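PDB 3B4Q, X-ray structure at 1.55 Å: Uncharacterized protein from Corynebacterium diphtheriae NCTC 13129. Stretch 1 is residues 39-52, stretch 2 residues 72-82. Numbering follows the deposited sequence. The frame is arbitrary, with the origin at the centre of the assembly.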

# COMPACT_ATOMS: atom_id res chain seq x y z
N THR A 39 -0.77 9.23 -7.19
CA THR A 39 -0.11 7.92 -7.10
C THR A 39 -0.07 7.37 -5.69
O THR A 39 -0.38 6.19 -5.46
N GLU A 40 0.34 8.20 -4.73
CA GLU A 40 0.47 7.73 -3.36
C GLU A 40 -0.90 7.35 -2.80
O GLU A 40 -1.04 6.32 -2.15
N GLU A 41 -1.91 8.16 -3.06
CA GLU A 41 -3.23 7.87 -2.53
C GLU A 41 -3.78 6.55 -3.13
O GLU A 41 -4.36 5.72 -2.41
N LEU A 42 -3.62 6.39 -4.45
CA LEU A 42 -4.09 5.17 -5.08
C LEU A 42 -3.33 3.94 -4.56
O LEU A 42 -3.90 2.87 -4.33
N ALA A 43 -2.02 4.09 -4.38
CA ALA A 43 -1.22 2.98 -3.86
C ALA A 43 -1.60 2.60 -2.42
O ALA A 43 -1.67 1.41 -2.05
N VAL A 44 -1.84 3.60 -1.57
CA VAL A 44 -2.34 3.31 -0.22
C VAL A 44 -3.68 2.55 -0.30
O VAL A 44 -3.86 1.51 0.35
N ASP A 45 -4.62 3.04 -1.12
CA ASP A 45 -5.92 2.35 -1.26
C ASP A 45 -5.75 0.88 -1.75
O ASP A 45 -6.40 -0.04 -1.23
N ALA A 46 -4.92 0.69 -2.77
CA ALA A 46 -4.70 -0.65 -3.36
C ALA A 46 -4.07 -1.59 -2.32
O ALA A 46 -4.48 -2.76 -2.19
N LEU A 47 -3.09 -1.10 -1.55
CA LEU A 47 -2.45 -1.96 -0.58
C LEU A 47 -3.40 -2.26 0.61
O LEU A 47 -3.49 -3.40 1.10
N TYR A 48 -4.13 -1.24 1.06
CA TYR A 48 -5.10 -1.48 2.11
C TYR A 48 -6.10 -2.55 1.63
O TYR A 48 -6.45 -3.49 2.36
N ASN A 49 -6.55 -2.42 0.39
CA ASN A 49 -7.50 -3.41 -0.08
C ASN A 49 -6.88 -4.79 -0.15
O ASN A 49 -7.55 -5.76 0.22
N ALA A 50 -5.61 -4.89 -0.56
CA ALA A 50 -4.95 -6.19 -0.66
C ALA A 50 -4.88 -6.87 0.71
O ALA A 50 -5.06 -8.09 0.84
N ILE A 51 -4.61 -6.09 1.74
CA ILE A 51 -4.58 -6.60 3.11
C ILE A 51 -5.96 -7.15 3.48
O ILE A 51 -6.08 -8.24 4.04
N LYS A 52 -7.00 -6.38 3.16
CA LYS A 52 -8.38 -6.83 3.42
C LYS A 52 -8.72 -8.14 2.70
O LYS A 52 -9.29 -9.06 3.31
N ALA A 72 -4.83 7.27 9.20
CA ALA A 72 -3.78 8.20 9.59
C ALA A 72 -2.78 8.49 8.48
O ALA A 72 -1.93 9.35 8.63
N ASN A 73 -2.82 7.73 7.37
CA ASN A 73 -1.84 7.86 6.32
C ASN A 73 -2.43 7.77 4.92
O ASN A 73 -1.84 7.13 4.02
N ARG A 74 -3.55 8.43 4.70
CA ARG A 74 -4.31 8.24 3.46
C ARG A 74 -3.52 8.70 2.24
O ARG A 74 -3.71 8.16 1.17
N THR A 75 -2.63 9.69 2.40
CA THR A 75 -1.96 10.30 1.24
C THR A 75 -0.46 10.09 1.32
O THR A 75 0.30 10.59 0.48
N ASN A 76 -0.02 9.35 2.33
CA ASN A 76 1.38 9.23 2.62
C ASN A 76 1.79 7.76 2.50
O ASN A 76 1.65 6.98 3.46
N PHE A 77 2.26 7.38 1.30
CA PHE A 77 2.52 5.95 1.06
C PHE A 77 3.59 5.37 1.98
O PHE A 77 3.41 4.30 2.61
N ASN A 78 4.73 6.05 2.06
CA ASN A 78 5.82 5.53 2.91
C ASN A 78 5.32 5.40 4.35
O ASN A 78 5.58 4.39 5.00
N GLY A 79 4.57 6.40 4.83
CA GLY A 79 4.08 6.35 6.21
C GLY A 79 3.13 5.18 6.41
O GLY A 79 3.19 4.47 7.44
N PHE A 80 2.25 4.97 5.43
CA PHE A 80 1.27 3.88 5.54
C PHE A 80 1.96 2.52 5.55
O PHE A 80 1.65 1.65 6.37
N TYR A 81 2.89 2.34 4.63
CA TYR A 81 3.59 1.06 4.53
C TYR A 81 4.41 0.81 5.79
O TYR A 81 4.35 -0.29 6.36
N MSE A 82 5.13 1.82 6.25
CA MSE A 82 5.97 1.61 7.44
C MSE A 82 5.11 1.30 8.68
O MSE A 82 5.45 0.40 9.48

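How do two helices whose axes run 20° from parallel, 9.6 Å apart at closest, fill the space between them? Phe-77 and Phe-80 both point toward stretch 1 with t chi1 rotamers, each a knob in a four-residue hole. Phe-77 sits among Glu-40, Ala-43, Val-44 and Leu-47; Ala-43 CB lies 3.6 Å from Phe-77 CD1. Phe-80 fits among Val-44, Leu-47, Tyr-48 and Ile-51.

What do the shared residues do? Val-44, chi1 t, serves both rings: CG2 lies 3.8 Å from Phe-77 CD1, while CG1 covers one face of Phe-80, 3.9 Å from CG of that ring. Leu-47 (t, p) sets CG at the ring edge, 3.8 Å from Phe-80 CE2, and CD2 3.9 Å from Phe-77 CZ.

How is the start of the second helix held? Glu-40, chi1 m and chi2 t, extends its carboxylate to amides left free at the start of the helix: Phe-77 N donates to Glu-40 OE2 at 2.9 Å, and water 1 links OE2 to Asn-78 N. Asn-76, chi1 t, caps from within, its OD1 accepting from Gly-79 N at 3.0 Å.

Do Asp-45 and Arg-74 meet directly? Asp-45 OD1 and Arg-74 NE stay 4.1 Å apart, beyond a salt bridge. Arg-74, m at chi1 through chi3, starts sideways, but its end comes nearer stretch 1, and water 2 bridges these atoms.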

# COMPACT_ATOMS: atom_id res chain seq x y z
CB THR A 39 1.33 8.00 -7.69
OG1 THR A 39 1.22 8.40 -9.07
CG2 THR A 39 2.04 6.67 -7.61
CB GLU A 40 1.21 8.77 -2.51
CG GLU A 40 2.68 8.78 -2.88
CD GLU A 40 3.55 9.45 -1.86
OE1 GLU A 40 4.48 10.18 -2.28
OE2 GLU A 40 3.33 9.26 -0.64
CB GLU A 41 -4.17 9.03 -2.83
CG GLU A 41 -5.57 8.78 -2.44
CD GLU A 41 -6.42 10.04 -2.55
OE1 GLU A 41 -5.85 11.16 -2.50
OE2 GLU A 41 -7.66 9.89 -2.67
CB LEU A 42 -3.98 5.26 -6.61
CG LEU A 42 -5.22 5.37 -7.50
CD1 LEU A 42 -4.86 4.73 -8.81
CD2 LEU A 42 -6.42 4.62 -6.92
CB ALA A 43 0.27 3.29 -3.97
CB VAL A 44 -2.49 4.63 0.63
CG1 VAL A 44 -3.31 4.34 1.92
CG2 VAL A 44 -1.10 5.24 0.91
CB ASP A 45 -6.83 3.09 -2.21
CG ASP A 45 -7.33 4.44 -1.65
OD1 ASP A 45 -7.17 4.71 -0.42
OD2 ASP A 45 -7.92 5.23 -2.46
CB ALA A 46 -3.83 -0.56 -4.60
CB LEU A 47 -1.15 -1.33 -0.11
CG LEU A 47 -0.31 -2.12 0.92
CD1 LEU A 47 -0.17 -3.60 0.43
CD2 LEU A 47 0.99 -1.44 1.13
CB TYR A 48 -5.80 -0.18 2.46
CG TYR A 48 -6.82 -0.32 3.58
CD1 TYR A 48 -6.43 -0.81 4.81
CD2 TYR A 48 -8.14 0.04 3.40
CE1 TYR A 48 -7.31 -0.95 5.87
CE2 TYR A 48 -9.06 -0.09 4.47
CZ TYR A 48 -8.60 -0.60 5.68
OH TYR A 48 -9.43 -0.77 6.77
CB ASN A 49 -8.09 -3.02 -1.43
CG ASN A 49 -9.26 -3.91 -1.81
OD1 ASN A 49 -10.27 -3.96 -1.11
ND2 ASN A 49 -9.09 -4.64 -2.90
CB ALA A 50 -3.52 -6.03 -1.22
CB ILE A 51 -4.16 -5.51 4.10
CG1 ILE A 51 -2.70 -5.09 3.81
CG2 ILE A 51 -4.40 -6.01 5.57
CD1 ILE A 51 -2.26 -3.75 4.44
CB LYS A 52 -9.39 -5.71 3.09
CG LYS A 52 -9.29 -4.54 4.07
CD LYS A 52 -10.54 -3.62 4.07
CE LYS A 52 -10.73 -2.98 2.70
NZ LYS A 52 -11.52 -1.72 2.74
CB ALA A 72 -3.07 7.71 10.84
CB ASN A 73 -0.79 6.74 6.49
CG ASN A 73 0.02 6.91 7.75
OD1 ASN A 73 0.97 7.71 7.80
ND2 ASN A 73 -0.34 6.16 8.77
CB ARG A 74 -5.67 8.97 3.53
CG ARG A 74 -6.62 8.39 4.57
CD ARG A 74 -7.25 7.08 4.09
NE ARG A 74 -7.92 7.22 2.79
CZ ARG A 74 -9.23 7.48 2.65
NH1 ARG A 74 -10.00 7.63 3.73
NH2 ARG A 74 -9.75 7.60 1.43
CB THR A 75 -2.25 11.84 1.11
OG1 THR A 75 -1.54 12.54 2.13
CG2 THR A 75 -3.71 12.13 1.24
CB ASN A 76 1.65 9.78 4.04
CG ASN A 76 3.08 9.59 4.49
OD1 ASN A 76 3.98 9.11 3.75
ND2 ASN A 76 3.32 9.95 5.78
CB PHE A 77 2.80 5.59 -0.40
CG PHE A 77 2.89 4.11 -0.58
CD1 PHE A 77 1.72 3.33 -0.67
CD2 PHE A 77 4.13 3.47 -0.50
CE1 PHE A 77 1.81 1.96 -0.76
CE2 PHE A 77 4.23 2.08 -0.58
CZ PHE A 77 3.06 1.33 -0.71
CB ASN A 78 7.03 6.48 2.86
CG ASN A 78 8.16 5.96 3.69
OD1 ASN A 78 8.39 6.43 4.83
ND2 ASN A 78 8.81 4.94 3.21
CB PHE A 80 0.30 3.96 4.36
CG PHE A 80 -0.66 2.79 4.28
CD1 PHE A 80 -1.72 2.68 5.17
CD2 PHE A 80 -0.47 1.78 3.32
CE1 PHE A 80 -2.60 1.59 5.11
CE2 PHE A 80 -1.35 0.69 3.26
CZ PHE A 80 -2.43 0.61 4.17
CB TYR A 81 4.48 1.07 3.31
CG TYR A 81 5.27 -0.23 3.17
CD1 TYR A 81 4.61 -1.46 2.93
CD2 TYR A 81 6.66 -0.24 3.32
CE1 TYR A 81 5.34 -2.66 2.84
CE2 TYR A 81 7.39 -1.43 3.23
CZ TYR A 81 6.73 -2.64 2.97
OH TYR A 81 7.47 -3.84 2.88
CB MSE A 82 6.95 2.79 7.65
CG MSE A 82 7.98 2.92 6.52
SE MSE A 82 9.08 1.30 6.24
CE MSE A 82 10.22 1.44 7.82
O HOH W 1 5.57 8.12 0.26
O HOH W 2 -6.11 7.05 0.49
O HOH W 3 -9.68 7.00 -1.44